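Local coordinates for protein DspB (Aggregatibacter actinomycetemcomitans, PDB 1YHT) that hydrolyses glycosidic bonds as a family 20 beta-N-acetylhexosaminidase and disperses biofilms, probably by cutting their N-acetylglucosamine polysaccharide, at residues Asn271-Leu277 with Asn301-Trp307; Leu259-Leu263 with Val316-Ile322; Ile39-Ser43 with Tyr103-Ile109. One frame throughout, in Å; residues are numbered along the deposited sequence.

Contact 1 of 3, residues Asn271-Leu277 with Asn301-Trp307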
loop_
_atom_site.group_PDB
_atom_site.type_symbol
_atom_site.label_atom_id
_atom_site.label_comp_id
_atom_site.label_asym_id
_atom_site.label_seq_id
_atom_site.Cartn_x
_atom_site.Cartn_y
_atom_site.Cartn_z
ATOM N N ASN A 271 3.439 -12.236 0.532
ATOM C CA ASN A 271 4.073 -12.108 1.801
ATOM C C ASN A 271 4.760 -10.745 1.889
ATOM O O ASN A 271 5.709 -10.466 1.183
ATOM C CB ASN A 271 5.088 -13.257 1.967
ATOM C CG ASN A 271 5.733 -13.298 3.355
ATOM O OD1 ASN A 271 5.471 -12.442 4.198
ATOM N ND2 ASN A 271 6.570 -14.326 3.602
ATOM N N TYR A 272 4.268 -9.909 2.774
ATOM C CA TYR A 272 4.818 -8.580 2.984
ATOM C C TYR A 272 5.543 -8.492 4.341
ATOM O O TYR A 272 5.854 -7.392 4.792
ATOM C CB TYR A 272 3.708 -7.558 2.914
ATOM C CG TYR A 272 3.380 -7.002 1.522
ATOM C CD1 TYR A 272 3.024 -7.837 0.475
ATOM C CD2 TYR A 272 3.386 -5.626 1.277
ATOM C CE1 TYR A 272 2.674 -7.323 -0.786
ATOM C CE2 TYR A 272 3.007 -5.116 0.027
ATOM C CZ TYR A 272 2.662 -5.972 -1.012
ATOM O OH TYR A 272 2.256 -5.497 -2.285
ATOM N N ASN A 273 5.763 -9.663 4.977
ATOM C CA ASN A 273 6.382 -9.788 6.346
ATOM C C ASN A 273 7.118 -8.549 6.784
ATOM O O ASN A 273 8.215 -8.297 6.302
ATOM C CB ASN A 273 7.346 -10.984 6.369
ATOM C CG ASN A 273 7.977 -11.237 7.750
ATOM O OD1 ASN A 273 8.097 -10.337 8.574
ATOM N ND2 ASN A 273 8.385 -12.470 7.982
ATOM N N SER A 274 6.541 -7.796 7.725
ATOM C CA SER A 274 7.106 -6.513 8.151
ATOM C C SER A 274 8.481 -6.659 8.819
ATOM O O SER A 274 9.308 -5.783 8.715
ATOM C CB SER A 274 6.153 -5.760 9.080
ATOM O OG SER A 274 5.880 -6.534 10.233
ATOM N N TYR A 275 8.760 -7.785 9.459
ATOM C CA TYR A 275 10.090 -7.912 10.057
ATOM C C TYR A 275 11.237 -7.828 9.052
ATOM O O TYR A 275 12.205 -7.104 9.301
ATOM C CB TYR A 275 10.213 -9.186 10.861
ATOM C CG TYR A 275 11.514 -9.244 11.635
ATOM C CD1 TYR A 275 11.682 -8.533 12.831
ATOM C CD2 TYR A 275 12.576 -9.967 11.150
ATOM C CE1 TYR A 275 12.887 -8.573 13.527
ATOM C CE2 TYR A 275 13.775 -10.038 11.852
ATOM C CZ TYR A 275 13.910 -9.362 13.039
ATOM O OH TYR A 275 15.124 -9.440 13.669
ATOM N N TYR A 276 11.155 -8.581 7.955
ATOM C CA TYR A 276 12.224 -8.607 6.933
ATOM C C TYR A 276 12.021 -7.653 5.746
ATOM O O TYR A 276 12.978 -7.286 5.053
ATOM C CB TYR A 276 12.356 -10.015 6.355
ATOM C CG TYR A 276 13.019 -10.970 7.300
ATOM C CD1 TYR A 276 14.384 -10.839 7.582
ATOM C CD2 TYR A 276 12.289 -11.979 7.947
ATOM C CE1 TYR A 276 15.008 -11.694 8.447
ATOM C CE2 TYR A 276 12.934 -12.877 8.813
ATOM C CZ TYR A 276 14.282 -12.715 9.060
ATOM O OH TYR A 276 14.945 -13.551 9.927
ATOM N N LEU A 277 10.766 -7.321 5.494
ATOM C CA LEU A 277 10.381 -6.702 4.248
ATOM C C LEU A 277 9.862 -5.284 4.365
ATOM O O LEU A 277 9.557 -4.686 3.342
ATOM C CB LEU A 277 9.385 -7.592 3.503
ATOM C CG LEU A 277 9.791 -9.049 3.292
ATOM C CD1 LEU A 277 8.714 -9.790 2.589
ATOM C CD2 LEU A 277 11.098 -9.239 2.529
ATOM N N ASN A 301 18.861 -14.982 5.990
ATOM C CA ASN A 301 17.855 -15.398 6.977
ATOM C C ASN A 301 16.398 -15.399 6.497
ATOM O O ASN A 301 15.556 -16.022 7.135
ATOM C CB ASN A 301 17.949 -14.520 8.252
ATOM C CG ASN A 301 19.344 -14.527 8.873
ATOM O OD1 ASN A 301 19.994 -13.477 9.018
ATOM N ND2 ASN A 301 19.811 -15.686 9.228
ATOM N N TRP A 302 16.068 -14.689 5.418
ATOM C CA TRP A 302 14.685 -14.691 4.959
ATOM C C TRP A 302 14.449 -15.671 3.822
ATOM O O TRP A 302 15.319 -15.871 2.959
ATOM C CB TRP A 302 14.198 -13.285 4.578
ATOM C CG TRP A 302 12.744 -13.308 4.198
ATOM C CD1 TRP A 302 11.678 -13.514 5.020
ATOM C CD2 TRP A 302 12.218 -13.187 2.879
ATOM N NE1 TRP A 302 10.500 -13.490 4.292
ATOM C CE2 TRP A 302 10.808 -13.286 2.975
ATOM C CE3 TRP A 302 12.791 -12.937 1.629
ATOM C CZ2 TRP A 302 9.983 -13.175 1.868
ATOM C CZ3 TRP A 302 11.961 -12.866 0.527
ATOM C CH2 TRP A 302 10.573 -13.019 0.657
ATOM N N ASP A 303 13.287 -16.314 3.826
ATOM C CA ASP A 303 12.791 -16.988 2.629
ATOM C C ASP A 303 11.295 -16.791 2.524
ATOM O O ASP A 303 10.624 -16.358 3.490
ATOM C CB ASP A 303 13.154 -18.493 2.563
ATOM C CG ASP A 303 12.473 -19.326 3.611
ATOM O OD1 ASP A 303 11.282 -19.658 3.433
ATOM O OD2 ASP A 303 13.171 -19.710 4.588
ATOM N N LEU A 304 10.765 -17.110 1.353
ATOM C CA LEU A 304 9.378 -16.732 1.043
ATOM C C LEU A 304 8.354 -17.324 2.045
ATOM O O LEU A 304 7.271 -16.758 2.236
ATOM C CB LEU A 304 9.037 -17.126 -0.392
ATOM C CG LEU A 304 7.655 -16.716 -0.873
ATOM C CD1 LEU A 304 7.504 -15.140 -0.814
ATOM C CD2 LEU A 304 7.375 -17.272 -2.248
ATOM N N GLY A 305 8.698 -18.437 2.683
ATOM C CA GLY A 305 7.794 -19.119 3.599
ATOM C C GLY A 305 7.783 -18.597 5.018
ATOM O O GLY A 305 6.953 -19.007 5.856
ATOM N N VAL A 306 8.714 -17.710 5.302
ATOM C CA VAL A 306 8.810 -17.077 6.558
ATOM C C VAL A 306 7.906 -15.872 6.474
ATOM O O VAL A 306 8.253 -14.890 5.810
ATOM C CB VAL A 306 10.231 -16.696 6.883
ATOM C CG1 VAL A 306 10.320 -15.933 8.234
ATOM C CG2 VAL A 306 11.130 -17.956 6.951
ATOM N N TRP A 307 6.751 -15.959 7.160
ATOM C CA TRP A 307 5.692 -14.915 7.075
ATOM C C TRP A 307 5.416 -14.244 8.401
ATOM O O TRP A 307 4.958 -13.112 8.412
ATOM C CB TRP A 307 4.385 -15.494 6.556
ATOM C CG TRP A 307 3.822 -16.523 7.468
ATOM C CD1 TRP A 307 4.150 -17.845 7.507
ATOM C CD2 TRP A 307 2.843 -16.322 8.495
ATOM N NE1 TRP A 307 3.436 -18.477 8.493
ATOM C CE2 TRP A 307 2.623 -17.569 9.114
ATOM C CE3 TRP A 307 2.143 -15.212 8.957
ATOM C CZ2 TRP A 307 1.730 -17.733 10.177
ATOM C CZ3 TRP A 307 1.250 -15.375 10.013
ATOM C CH2 TRP A 307 1.054 -16.629 10.610
#
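CB of Asn301, the end of helix 287-301, lies 3.6 Å from Tyr276 OH. The chain leaves helical geometry at Trp302, whose CB sits over the Tyr276 ring face, 3.9 Å from its centroid; Leu277 CD2 makes a CH-pi contact with the six-membered ring of Trp302, also 3.9 Å from the centroid. A type I turn spans Asp303 to Val306, Asp303 OD1 accepting from Gly305 N (3.0 Å) in an Asx turn. The loop packs against the end of parallel strand 269-271 of the TIM barrel and the short helix after it. Asn271 ND2 donates to Leu304 O (2.9 Å) and Val306 O (2.8 Å). Val306 O also takes bonds from Trp302 NE1 (3.1 Å) and Asn273 ND2 (3.3 Å); Asn273 ND2 has its main acceptor in Gly309 O, and Asn273 OD1, at the N-cap of helix 274-277, accepts a weak capping bond from Tyr275 N (2.8 Å). At Trp307, CA comes 3.6 Å from Asn271 ND2; the indole leaves the other segment, meets the rings of Tyr236 and Tyr239 and bonds Asn314 O through NE1.

Contact 2 of 3, residues Leu259-Leu263 with Val316-Ile322; sequences LPELL and VQNTHEI
No hydrogen bond joins these segments, although the second is rich in polar residues. Residues 259-263 form one helical turn (Leu263 N to Leu259 O 3.0 Å). Facing it, 316-322 is extended at Val316, passes an inverse gamma turn centred on Asn318 and a 3-10 turn at 319-321, and extends again at Ile322. CA atoms are nearest at Pro260-Val316 (7.1 Å) and Leu263-Glu321 (6.9 Å). Leu263 (m, t) points toward the loop, CD1 3.9 Å from Ile322 CG1 and 4.2 Å from Val316 CG2, CD2 3.5 Å from Glu321 O. Leu259 (chi1 t, chi2 148°, between wells) also points toward it, CD2 3.9 Å from CG2 of Val316 (t) and 4.3 Å from CG1 of Ile322 (m, t); Val316 CG2 lies 4.1 Å from Pro260 CG. Glu321 (chi1 m) points toward the helix, OE1 4.0 Å from Leu263 CB. This is peripheral TIM-barrel packing, the helix before strand 269-271 against the loop before strand 324-329. Mostly aliphatic, it rests on shape and exclusion of water.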
loop_
_atom_site.group_PDB
_atom_site.type_symbol
_atom_site.label_atom_id
_atom_site.label_comp_id
_atom_site.label_asym_id
_atom_site.label_seq_id
_atom_site.Cartn_x
_atom_site.Cartn_y
_atom_site.Cartn_z
ATOM N N LEU A 259 -1.478 -16.699 7.734
ATOM C CA LEU A 259 -1.196 -16.814 6.338
ATOM C C LEU A 259 -1.490 -18.270 5.883
ATOM O O LEU A 259 -2.158 -18.457 4.876
ATOM C CB LEU A 259 0.225 -16.319 6.019
ATOM C CG LEU A 259 0.653 -16.434 4.555
ATOM C CD1 LEU A 259 1.620 -15.322 4.124
ATOM C CD2 LEU A 259 1.229 -17.787 4.296
ATOM N N PRO A 260 -1.009 -19.299 6.631
ATOM C CA PRO A 260 -1.333 -20.637 6.177
ATOM C C PRO A 260 -2.831 -20.916 6.119
ATOM O O PRO A 260 -3.277 -21.625 5.242
ATOM C CB PRO A 260 -0.640 -21.536 7.208
ATOM C CG PRO A 260 0.539 -20.660 7.715
ATOM C CD PRO A 260 -0.120 -19.319 7.807
ATOM N N GLU A 261 -3.583 -20.384 7.068
ATOM C CA GLU A 261 -5.036 -20.556 7.064
ATOM C C GLU A 261 -5.684 -19.998 5.808
ATOM O O GLU A 261 -6.601 -20.604 5.245
ATOM C CB GLU A 261 -5.643 -19.987 8.321
ATOM C CG GLU A 261 -5.490 -20.937 9.487
ATOM C CD GLU A 261 -5.615 -20.276 10.836
ATOM O OE1 GLU A 261 -5.670 -19.036 10.968
ATOM O OE2 GLU A 261 -5.662 -21.036 11.823
ATOM N N LEU A 262 -5.160 -18.869 5.330
ATOM C CA LEU A 262 -5.620 -18.257 4.098
ATOM C C LEU A 262 -5.273 -19.124 2.903
ATOM O O LEU A 262 -6.106 -19.333 2.026
ATOM C CB LEU A 262 -5.009 -16.862 3.943
ATOM C CG LEU A 262 -5.581 -15.785 4.905
ATOM C CD1 LEU A 262 -4.800 -14.480 4.793
ATOM C CD2 LEU A 262 -7.036 -15.530 4.674
ATOM N N LEU A 263 -4.042 -19.642 2.894
ATOM C CA LEU A 263 -3.583 -20.525 1.800
ATOM C C LEU A 263 -4.438 -21.777 1.716
ATOM O O LEU A 263 -4.825 -22.214 0.631
ATOM C CB LEU A 263 -2.131 -20.920 2.025
ATOM C CG LEU A 263 -1.097 -19.796 1.967
ATOM C CD1 LEU A 263 0.279 -20.350 2.197
ATOM C CD2 LEU A 263 -1.155 -19.038 0.657
ATOM N N VAL A 316 6.031 -21.644 6.103
ATOM C CA VAL A 316 5.439 -22.437 5.047
ATOM C C VAL A 316 6.571 -23.178 4.340
ATOM O O VAL A 316 7.540 -22.563 3.907
ATOM C CB VAL A 316 4.617 -21.570 4.077
ATOM C CG1 VAL A 316 4.106 -22.398 2.915
ATOM C CG2 VAL A 316 3.443 -20.936 4.827
ATOM N N GLN A 317 6.462 -24.504 4.262
ATOM C CA GLN A 317 7.474 -25.326 3.585
ATOM C C GLN A 317 7.125 -25.456 2.107
ATOM O O GLN A 317 7.996 -25.446 1.252
ATOM C CB GLN A 317 7.561 -26.715 4.221
ATOM C CG GLN A 317 8.971 -27.080 4.688
ATOM C CD GLN A 317 9.246 -26.562 6.086
ATOM O OE1 GLN A 317 8.593 -26.975 7.051
ATOM N NE2 GLN A 317 10.229 -25.669 6.207
ATOM N N ASN A 318 5.833 -25.589 1.834
ATOM C CA ASN A 318 5.292 -25.549 0.469
ATOM C C ASN A 318 5.143 -24.125 -0.099
ATOM O O ASN A 318 4.017 -23.648 -0.330
ATOM C CB ASN A 318 3.941 -26.308 0.404
ATOM C CG ASN A 318 3.042 -26.079 1.668
ATOM O OD1 ASN A 318 2.303 -25.079 1.775
ATOM N ND2 ASN A 318 3.114 -27.016 2.615
ATOM N N THR A 319 6.261 -23.458 -0.384
ATOM C CA THR A 319 6.180 -22.044 -0.844
ATOM C C THR A 319 5.554 -21.839 -2.246
ATOM O O THR A 319 5.183 -20.720 -2.569
ATOM C CB THR A 319 7.534 -21.285 -0.755
ATOM O OG1 THR A 319 8.478 -21.856 -1.669
ATOM C CG2 THR A 319 8.078 -21.297 0.674
ATOM N N HIS A 320 5.417 -22.897 -3.057
ATOM C CA HIS A 320 4.688 -22.803 -4.349
ATOM C C HIS A 320 3.298 -22.155 -4.240
ATOM O O HIS A 320 2.789 -21.591 -5.222
ATOM C CB HIS A 320 4.472 -24.179 -4.988
ATOM C CG HIS A 320 5.684 -24.731 -5.673
ATOM N ND1 HIS A 320 5.651 -25.895 -6.415
ATOM C CD2 HIS A 320 6.962 -24.275 -5.742
ATOM C CE1 HIS A 320 6.854 -26.131 -6.914
ATOM N NE2 HIS A 320 7.673 -25.175 -6.501
ATOM N N GLU A 321 2.691 -22.284 -3.066
ATOM C CA GLU A 321 1.356 -21.711 -2.799
ATOM C C GLU A 321 1.334 -20.205 -2.514
ATOM O O GLU A 321 0.248 -19.600 -2.505
ATOM C CB GLU A 321 0.720 -22.423 -1.598
ATOM C CG GLU A 321 0.482 -23.900 -1.844
ATOM C CD GLU A 321 -0.373 -24.552 -0.759
ATOM O OE1 GLU A 321 -0.328 -24.102 0.404
ATOM O OE2 GLU A 321 -1.072 -25.533 -1.076
ATOM N N ILE A 322 2.490 -19.643 -2.172
ATOM C CA ILE A 322 2.598 -18.235 -1.847
ATOM C C ILE A 322 2.814 -17.494 -3.170
ATOM O O ILE A 322 3.705 -17.794 -3.963
ATOM C CB ILE A 322 3.706 -17.932 -0.783
ATOM C CG1 ILE A 322 3.337 -18.543 0.571
ATOM C CG2 ILE A 322 3.903 -16.413 -0.653
ATOM C CD1 ILE A 322 4.522 -18.621 1.560
#

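Contact 3 of 3, residues Ile39-Ser43 with Tyr103-Ile109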
loop_
_atom_site.group_PDB
_atom_site.type_symbol
_atom_site.label_atom_id
_atom_site.label_comp_id
_atom_site.label_asym_id
_atom_site.label_seq_id
_atom_site.Cartn_x
_atom_site.Cartn_y
_atom_site.Cartn_z
ATOM N N ILE A 39 11.812 1.484 -10.667
ATOM C CA ILE A 39 11.316 0.609 -11.730
ATOM C C ILE A 39 12.481 -0.191 -12.416
ATOM O O ILE A 39 12.349 -1.373 -12.718
ATOM C CB ILE A 39 10.492 1.381 -12.753
ATOM C CG1 ILE A 39 9.106 1.690 -12.169
ATOM C CG2 ILE A 39 10.342 0.551 -14.065
ATOM C CD1 ILE A 39 8.449 2.829 -12.775
ATOM N N ASP A 40 13.612 0.474 -12.627
ATOM C CA ASP A 40 14.793 -0.184 -13.232
ATOM C C ASP A 40 15.248 -1.326 -12.356
ATOM O O ASP A 40 15.435 -2.449 -12.836
ATOM C CB ASP A 40 15.909 0.806 -13.409
ATOM C CG ASP A 40 15.586 1.876 -14.448
ATOM O OD1 ASP A 40 14.830 1.632 -15.408
ATOM O OD2 ASP A 40 16.117 2.989 -14.297
ATOM N N THR A 41 15.355 -1.082 -11.066
ATOM C CA THR A 41 15.756 -2.136 -10.118
ATOM C C THR A 41 14.773 -3.312 -10.132
ATOM O O THR A 41 15.195 -4.466 -10.207
ATOM C CB THR A 41 15.900 -1.583 -8.696
ATOM O OG1 THR A 41 16.843 -0.548 -8.725
ATOM C CG2 THR A 41 16.380 -2.627 -7.699
ATOM N N ILE A 42 13.466 -3.011 -10.096
ATOM C CA ILE A 42 12.455 -4.049 -10.076
ATOM C C ILE A 42 12.640 -4.917 -11.343
ATOM O O ILE A 42 12.672 -6.161 -11.281
ATOM C CB ILE A 42 11.004 -3.467 -9.979
ATOM C CG1 ILE A 42 10.799 -2.720 -8.645
ATOM C CG2 ILE A 42 9.952 -4.592 -10.053
ATOM C CD1 ILE A 42 9.651 -1.752 -8.655
ATOM N N SER A 43 12.743 -4.233 -12.480
ATOM C CA SER A 43 12.792 -4.863 -13.788
ATOM C C SER A 43 14.036 -5.712 -13.965
ATOM O O SER A 43 13.943 -6.876 -14.366
ATOM C CB SER A 43 12.780 -3.792 -14.869
ATOM O OG SER A 43 12.900 -4.393 -16.142
ATOM N N TYR A 103 6.918 4.327 -18.943
ATOM C CA TYR A 103 8.211 3.790 -18.621
ATOM C C TYR A 103 8.011 2.396 -17.991
ATOM O O TYR A 103 8.666 1.418 -18.414
ATOM C CB TYR A 103 8.949 4.747 -17.701
ATOM C CG TYR A 103 10.380 4.384 -17.522
ATOM C CD1 TYR A 103 11.316 4.750 -18.481
ATOM C CD2 TYR A 103 10.814 3.649 -16.406
ATOM C CE1 TYR A 103 12.679 4.368 -18.351
ATOM C CE2 TYR A 103 12.141 3.281 -16.271
ATOM C CZ TYR A 103 13.072 3.626 -17.260
ATOM O OH TYR A 103 14.409 3.268 -17.129
ATOM N N ALA A 104 7.074 2.306 -17.033
ATOM C CA ALA A 104 6.734 1.022 -16.360
ATOM C C ALA A 104 6.326 -0.050 -17.326
ATOM O O ALA A 104 6.813 -1.195 -17.286
ATOM C CB ALA A 104 5.604 1.246 -15.348
ATOM N N LYS A 105 5.377 0.328 -18.179
ATOM C CA LYS A 105 4.838 -0.547 -19.176
ATOM C C LYS A 105 5.930 -1.107 -20.109
ATOM O O LYS A 105 5.986 -2.304 -20.336
ATOM C CB LYS A 105 3.800 0.217 -19.975
ATOM C CG LYS A 105 2.628 -0.589 -20.371
ATOM C CD LYS A 105 1.622 0.352 -21.053
ATOM C CE LYS A 105 0.531 -0.458 -21.664
ATOM N NZ LYS A 105 -0.260 0.407 -22.577
ATOM N N ALA A 106 6.816 -0.267 -20.602
ATOM C CA ALA A 106 7.924 -0.767 -21.408
ATOM C C ALA A 106 8.850 -1.679 -20.611
ATOM O O ALA A 106 9.533 -2.542 -21.185
ATOM C CB ALA A 106 8.702 0.353 -22.018
ATOM N N LYS A 107 8.903 -1.512 -19.293
ATOM C CA LYS A 107 9.775 -2.395 -18.508
ATOM C C LYS A 107 9.039 -3.612 -17.969
ATOM O O LYS A 107 9.608 -4.390 -17.202
ATOM C CB LYS A 107 10.448 -1.611 -17.393
ATOM C CG LYS A 107 11.559 -0.658 -17.939
ATOM C CD LYS A 107 12.912 -0.794 -17.211
ATOM C CE LYS A 107 14.093 -0.250 -18.060
ATOM N NZ LYS A 107 15.421 -0.405 -17.360
ATOM N N GLY A 108 7.762 -3.758 -18.314
ATOM C CA GLY A 108 6.995 -4.903 -17.889
ATOM C C GLY A 108 6.627 -4.841 -16.414
ATOM O O GLY A 108 6.392 -5.880 -15.801
ATOM N N ILE A 109 6.628 -3.640 -15.846
ATOM C CA ILE A 109 6.276 -3.432 -14.439
ATOM C C ILE A 109 4.848 -2.893 -14.309
ATOM O O ILE A 109 4.536 -1.777 -14.742
ATOM C CB ILE A 109 7.304 -2.494 -13.706
ATOM C CG1 ILE A 109 8.751 -3.010 -13.924
ATOM C CG2 ILE A 109 6.967 -2.389 -12.231
ATOM C CD1 ILE A 109 8.935 -4.446 -13.581
HETATM O O HOH W 1 15.357 -3.059 -17.469
#
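Two neighbouring outer helices of the TIM barrel, 32-44 and 94-106, pack here, the second through its C-terminal end. Ile39 is the main bump, buried in a hollow walled by Tyr103, Ala104, Lys107 and Ile109: its CG2 lies 3.9 Å from Tyr103 CD2, 4.0 Å from Lys107 CB and 3.9 Å from Ile109 CG1, while Ile39 CD1 reaches Ala104 CB at 4.1 Å. The small Ala104 leaves room for that branch. A Schellman motif ends the second helix; Gly108, at positive phi, turns the chain so that Ile109 points back toward helix 32-44. Ile109 is the returning bump: its CD1 settles between Ile42 CG2 (3.7 Å) and Ser43 CA (3.9 Å), where the small Ser43 side chain leaves space. Ile39, Ile42 and Ile109 also touch Leu50 of strand 49-53, on the barrel wall. On the more exposed side, polar groups border the apolar contact: Asp40 OD1 takes a very short hydrogen bond from Tyr103 OH (2.4 Å) and a salt bridge from Lys107 NZ (2.9 Å). One water fills the remaining notch, accepting from Lys107 NZ at 2.7 Å and hydrogen-bonded to Ser43 OG at 3.1 Å.

From the N terminus, contact 3 comes first, closing a loop that includes strand 49-53 and joining two early outer helices of the barrel. The chain then passes through the middle strands before 259-263 opens contact 2. Contact 1 opens at 271-277 and closes at 301-307, before 316-322 returns to 259-263, so contact 1 lies wholly within the chain loop that contact 2 closes. These two touch, with centres about 12 Å apart: Gly305 O and Val316 N probably hydrogen-bond at 2.8 Å. Together they tie the loop after helix 287-301 to helix 259-264, to the end of strand 269-271 and to helix 274-277. Contact 3 stands apart, about 23 Å from contact 1 and about 28 Å from contact 2 between centres.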